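Local structure of putative lipoprotein (Clostridium difficile, 4EXR) at residues Asn22-Val32 against Met120-Trp134. The protein is of unknown function but, as a putative lipoprotein with two PepSY (peptidase propeptide and YPEB) regions, probably works at the cell surface. Numbering follows the deposited sequence.
Sequences NENLMEQDFKV and MEIALKEQNGIVKEW
Met26, a selenomethionine, brings its end from a single 3-10 turn to helix 116-126. The turn at chi2 (-72°) lays the selenium alongside Met120 as the two side chains slide past each other in opposite directions, Met26 SE lying 3.8 Å from Met120 CB; the further bend at chi3 sends CE to Leu124 and Glu121. Leu124 comes at it tip to tip, its CD1 equally close to CG and CE of Met26, while the Glu121 side chain crosses Met26 at about a right angle, its CG touching Met26 CE. Beside Leu124, Val131 CG2 also rests against Met26 CG, at 3.9 Å, so this one side chain spans the helix and the start of strand 130-139. The Leu25 side chain points toward the strand and helix, its CD1 3.8 Å from Trp134 CD1 and its CB near Met120 SE. Helix and strand belong to the second PepSY region, and strand 130-139 pairs with 49-58 in the centre of the chain's antiparallel sheet; the N-terminal loop packs here on its way to helix 34-44, with Leu25 also touching Phe62 of strand 61-69. One nearly straight backbone bond fixes the loop, Leu25 N to Val131 O at 3.0 Å (175° at the hydrogen). Asn24 closes an Asx turn: with CG anti to its own N (chi1 -161°), OD1 accepts from Met26 N, which sits above the carbonyl plane, and the amide crosses Ile130 at about a right angle, ND2 3.4 Å from CD1. At the exposed, poorly ordered end, Lys132 NZ meets Glu23 OE1 at 2.7 Å in a salt bridge, coming from above the carboxylate plane.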
loop_
_atom_site.group_PDB
_atom_site.type_symbol
_atom_site.label_atom_id
_atom_site.label_comp_id
_atom_site.label_asym_id
_atom_site.label_seq_id
_atom_site.Cartn_x
_atom_site.Cartn_y
_atom_site.Cartn_z
ATOM N N ASN A 22 6.570 -0.484 26.855
ATOM C CA ASN A 22 5.427 -1.207 27.399
ATOM C C ASN A 22 4.265 -1.276 26.407
ATOM O O ASN A 22 4.122 -0.413 25.544
ATOM C CB ASN A 22 4.962 -0.581 28.715
ATOM C CG ASN A 22 3.916 -1.422 29.419
ATOM O OD1 ASN A 22 4.035 -2.648 29.493
ATOM N ND2 ASN A 22 2.877 -0.772 29.925
ATOM N N GLU A 23 3.434 -2.303 26.553
ATOM C CA GLU A 23 2.392 -2.601 25.582
ATOM C C GLU A 23 0.987 -2.220 26.062
ATOM O O GLU A 23 0.018 -2.361 25.321
ATOM C CB GLU A 23 2.440 -4.086 25.230
ATOM C CG GLU A 23 3.812 -4.709 25.466
ATOM C CD GLU A 23 3.881 -6.168 25.061
ATOM O OE1 GLU A 23 2.907 -6.673 24.462
ATOM O OE2 GLU A 23 4.915 -6.809 25.341
ATOM N N ASN A 24 0.876 -1.739 27.295
ATOM C CA ASN A 24 -0.421 -1.329 27.823
ATOM C C ASN A 24 -0.801 0.050 27.296
ATOM O O ASN A 24 -0.180 1.047 27.660
ATOM C CB ASN A 24 -0.401 -1.326 29.356
ATOM C CG ASN A 24 -1.794 -1.370 29.967
ATOM O OD1 ASN A 24 -2.796 -1.099 29.302
ATOM N ND2 ASN A 24 -1.860 -1.722 31.239
ATOM N N LEU A 25 -1.814 0.109 26.434
ATOM C CA LEU A 25 -2.267 1.386 25.894
ATOM C C LEU A 25 -2.800 2.294 26.992
ATOM O O LEU A 25 -2.781 3.516 26.860
ATOM C CB LEU A 25 -3.351 1.189 24.826
ATOM C CG LEU A 25 -2.977 0.583 23.477
ATOM C CD1 LEU A 25 -4.122 0.788 22.484
ATOM C CD2 LEU A 25 -1.685 1.186 22.954
HETATM N N MSE A 26 -3.281 1.689 28.072
HETATM C CA MSE A 26 -3.823 2.443 29.197
HETATM C C MSE A 26 -2.745 3.182 29.990
HETATM O O MSE A 26 -3.039 4.144 30.703
HETATM C CB MSE A 26 -4.619 1.521 30.122
HETATM C CG MSE A 26 -6.041 1.297 29.656
HETATM SE SE MSE A 26 -7.108 2.913 29.926
HETATM C CE MSE A 26 -7.620 2.598 31.789
ATOM N N GLU A 27 -1.499 2.733 29.866
ATOM C CA GLU A 27 -0.404 3.360 30.596
ATOM C C GLU A 27 0.450 4.227 29.675
ATOM O O GLU A 27 1.579 4.584 30.016
ATOM C CB GLU A 27 0.445 2.299 31.309
ATOM C CG GLU A 27 -0.324 1.554 32.399
ATOM C CD GLU A 27 0.441 0.372 32.975
ATOM O OE1 GLU A 27 1.436 -0.059 32.355
ATOM O OE2 GLU A 27 0.040 -0.127 34.050
ATOM N N GLN A 28 -0.088 4.554 28.502
ATOM C CA GLN A 28 0.622 5.411 27.558
ATOM C C GLN A 28 -0.030 6.784 27.488
ATOM O O GLN A 28 -1.231 6.923 27.725
ATOM C CB GLN A 28 0.633 4.785 26.153
ATOM C CG GLN A 28 1.445 3.506 26.042
ATOM C CD GLN A 28 2.936 3.736 26.180
ATOM O OE1 GLN A 28 3.468 4.764 25.747
ATOM N NE2 GLN A 28 3.623 2.775 26.784
ATOM N N ASP A 29 0.763 7.800 27.166
ATOM C CA ASP A 29 0.193 9.072 26.739
ATOM C C ASP A 29 0.501 9.280 25.268
ATOM O O ASP A 29 1.649 9.150 24.850
ATOM C CB ASP A 29 0.749 10.250 27.541
ATOM C CG ASP A 29 0.343 11.595 26.943
ATOM O OD1 ASP A 29 -0.772 12.073 27.258
ATOM O OD2 ASP A 29 1.122 12.161 26.136
ATOM N N PHE A 30 -0.518 9.596 24.474
ATOM C CA PHE A 30 -0.283 9.810 23.063
ATOM C C PHE A 30 -0.321 11.298 22.781
ATOM O O PHE A 30 -1.337 11.957 23.002
ATOM C CB PHE A 30 -1.299 9.014 22.224
ATOM C CG PHE A 30 -1.305 7.552 22.558
ATOM C CD1 PHE A 30 -0.245 6.739 22.164
ATOM C CD2 PHE A 30 -2.312 7.009 23.346
ATOM C CE1 PHE A 30 -0.220 5.392 22.499
ATOM C CE2 PHE A 30 -2.289 5.662 23.702
ATOM C CZ PHE A 30 -1.247 4.851 23.270
ATOM N N LYS A 31 0.800 11.825 22.307
ATOM C CA LYS A 31 0.895 13.252 22.040
ATOM C C LYS A 31 -0.082 13.709 20.962
ATOM O O LYS A 31 -0.512 14.862 20.959
ATOM C CB LYS A 31 2.324 13.625 21.659
ATOM C CG LYS A 31 3.322 13.327 22.781
ATOM C CD LYS A 31 4.651 13.970 22.489
ATOM C CE LYS A 31 5.677 13.577 23.537
ATOM N NZ LYS A 31 5.343 14.043 24.912
ATOM N N VAL A 32 -0.426 12.796 20.059
ATOM C CA VAL A 32 -1.380 13.075 18.985
ATOM C C VAL A 32 -2.707 12.438 19.360
ATOM O O VAL A 32 -2.806 11.216 19.467
ATOM C CB VAL A 32 -0.897 12.501 17.638
ATOM C CG1 VAL A 32 -1.890 12.823 16.503
ATOM C CG2 VAL A 32 0.493 13.026 17.307
HETATM N N MSE A 120 -11.969 2.437 26.819
HETATM C CA MSE A 120 -11.060 1.457 27.413
HETATM C C MSE A 120 -11.361 1.212 28.900
HETATM O O MSE A 120 -11.306 0.073 29.378
HETATM C CB MSE A 120 -9.606 1.902 27.257
HETATM C CG MSE A 120 -9.070 1.871 25.826
HETATM SE SE MSE A 120 -7.137 2.286 25.760
HETATM C CE MSE A 120 -7.166 4.221 25.540
ATOM N N GLU A 121 -11.688 2.277 29.628
ATOM C CA GLU A 121 -12.075 2.138 31.042
ATOM C C GLU A 121 -13.346 1.306 31.211
ATOM O O GLU A 121 -13.428 0.464 32.097
ATOM C CB GLU A 121 -12.248 3.508 31.694
ATOM C CG GLU A 121 -10.942 4.260 31.899
ATOM C CD GLU A 121 -11.159 5.718 32.253
ATOM O OE1 GLU A 121 -12.331 6.163 32.305
ATOM O OE2 GLU A 121 -10.149 6.421 32.470
ATOM N N ILE A 122 -14.334 1.538 30.355
ATOM C CA ILE A 122 -15.555 0.740 30.372
ATOM C C ILE A 122 -15.264 -0.736 30.077
ATOM O O ILE A 122 -15.773 -1.636 30.754
ATOM C CB ILE A 122 -16.600 1.288 29.366
ATOM C CG1 ILE A 122 -17.205 2.588 29.904
ATOM C CG2 ILE A 122 -17.693 0.254 29.105
ATOM C CD1 ILE A 122 -18.046 3.352 28.900
ATOM N N ALA A 123 -14.434 -0.982 29.069
ATOM C CA ALA A 123 -14.083 -2.351 28.689
ATOM C C ALA A 123 -13.319 -3.070 29.800
ATOM O O ALA A 123 -13.516 -4.265 30.040
ATOM C CB ALA A 123 -13.268 -2.351 27.398
ATOM N N LEU A 124 -12.442 -2.340 30.472
ATOM C CA LEU A 124 -11.630 -2.930 31.533
ATOM C C LEU A 124 -12.447 -3.317 32.768
ATOM O O LEU A 124 -12.052 -4.207 33.518
ATOM C CB LEU A 124 -10.491 -1.997 31.913
ATOM C CG LEU A 124 -9.295 -2.075 30.974
ATOM C CD1 LEU A 124 -8.346 -0.929 31.245
ATOM C CD2 LEU A 124 -8.585 -3.417 31.123
ATOM N N LYS A 125 -13.579 -2.645 32.974
ATOM C CA LYS A 125 -14.477 -2.979 34.073
ATOM C C LYS A 125 -15.309 -4.205 33.733
ATOM O O LYS A 125 -15.873 -4.851 34.616
ATOM C CB LYS A 125 -15.396 -1.800 34.407
ATOM C CG LYS A 125 -14.659 -0.549 34.849
ATOM C CD LYS A 125 -15.325 0.091 36.051
ATOM C CE LYS A 125 -16.728 0.561 35.744
ATOM N NZ LYS A 125 -17.390 1.068 36.982
ATOM N N GLU A 126 -15.395 -4.517 32.446
ATOM C CA GLU A 126 -16.110 -5.704 31.991
ATOM C C GLU A 126 -15.176 -6.912 31.992
ATOM O O GLU A 126 -15.603 -8.054 32.190
ATOM C CB GLU A 126 -16.668 -5.482 30.583
ATOM C CG GLU A 126 -17.549 -6.609 30.087
ATOM C CD GLU A 126 -18.852 -6.714 30.867
ATOM O OE1 GLU A 126 -19.296 -5.685 31.431
ATOM O OE2 GLU A 126 -19.428 -7.824 30.917
ATOM N N GLN A 127 -13.895 -6.642 31.772
ATOM C CA GLN A 127 -12.905 -7.691 31.592
ATOM C C GLN A 127 -11.532 -7.122 31.895
ATOM O O GLN A 127 -10.972 -6.393 31.076
ATOM C CB GLN A 127 -12.946 -8.198 30.149
ATOM C CG GLN A 127 -11.864 -9.213 29.809
ATOM C CD GLN A 127 -11.912 -10.434 30.710
ATOM O OE1 GLN A 127 -12.911 -11.155 30.746
ATOM N NE2 GLN A 127 -10.831 -10.666 31.456
ATOM N N ASN A 128 -10.991 -7.428 33.076
ATOM C CA ASN A 128 -9.671 -6.905 33.414
ATOM C C ASN A 128 -8.578 -7.495 32.525
ATOM O O ASN A 128 -8.795 -8.470 31.803
ATOM C CB ASN A 128 -9.332 -7.096 34.899
ATOM C CG ASN A 128 -8.254 -6.130 35.378
ATOM O OD1 ASN A 128 -8.029 -5.082 34.768
ATOM N ND2 ASN A 128 -7.582 -6.480 36.466
ATOM N N GLY A 129 -7.411 -6.868 32.557
ATOM C CA GLY A 129 -6.294 -7.307 31.750
ATOM C C GLY A 129 -5.546 -6.111 31.223
ATOM O O GLY A 129 -5.607 -5.032 31.808
ATOM N N ILE A 130 -4.851 -6.309 30.108
ATOM C CA ILE A 130 -4.055 -5.272 29.470
ATOM C C ILE A 130 -4.624 -4.935 28.088
ATOM O O ILE A 130 -4.825 -5.829 27.264
ATOM C CB ILE A 130 -2.603 -5.747 29.281
ATOM C CG1 ILE A 130 -1.981 -6.147 30.625
ATOM C CG2 ILE A 130 -1.776 -4.682 28.588
ATOM C CD1 ILE A 130 -1.984 -5.044 31.659
ATOM N N VAL A 131 -4.869 -3.648 27.840
ATOM C CA VAL A 131 -5.381 -3.187 26.550
ATOM C C VAL A 131 -4.248 -3.103 25.533
ATOM O O VAL A 131 -3.289 -2.363 25.730
ATOM C CB VAL A 131 -6.064 -1.807 26.661
ATOM C CG1 VAL A 131 -6.532 -1.328 25.284
ATOM C CG2 VAL A 131 -7.245 -1.851 27.636
ATOM N N LYS A 132 -4.369 -3.860 24.447
ATOM C CA LYS A 132 -3.326 -3.938 23.431
ATOM C C LYS A 132 -3.634 -3.092 22.201
ATOM O O LYS A 132 -2.724 -2.607 21.539
ATOM C CB LYS A 132 -3.145 -5.385 22.967
ATOM C CG LYS A 132 -2.720 -6.350 24.060
ATOM C CD LYS A 132 -1.289 -6.099 24.496
ATOM C CE LYS A 132 -0.862 -7.102 25.559
ATOM N NZ LYS A 132 0.581 -6.969 25.885
ATOM N N GLU A 133 -4.921 -2.954 21.889
ATOM C CA GLU A 133 -5.351 -2.237 20.696
ATOM C C GLU A 133 -6.765 -1.727 20.893
ATOM O O GLU A 133 -7.526 -2.266 21.698
ATOM C CB GLU A 133 -5.304 -3.157 19.462
ATOM C CG GLU A 133 -5.614 -2.449 18.136
ATOM C CD GLU A 133 -6.138 -3.382 17.059
ATOM O OE1 GLU A 133 -5.620 -4.511 16.953
ATOM O OE2 GLU A 133 -7.073 -2.986 16.324
ATOM N N TRP A 134 -7.112 -0.664 20.168
ATOM C CA TRP A 134 -8.508 -0.275 20.071
ATOM C C TRP A 134 -8.800 0.112 18.633
ATOM O O TRP A 134 -7.904 0.511 17.889
ATOM C CB TRP A 134 -8.919 0.821 21.065
ATOM C CG TRP A 134 -8.295 2.181 20.892
ATOM C CD1 TRP A 134 -7.305 2.737 21.674
ATOM C CD2 TRP A 134 -8.636 3.175 19.912
ATOM N NE1 TRP A 134 -7.018 4.003 21.228
ATOM C CE2 TRP A 134 -7.812 4.294 20.153
ATOM C CE3 TRP A 134 -9.557 3.224 18.854
ATOM C CZ2 TRP A 134 -7.875 5.440 19.372
ATOM C CZ3 TRP A 134 -9.619 4.370 18.088
ATOM C CH2 TRP A 134 -8.781 5.459 18.346
#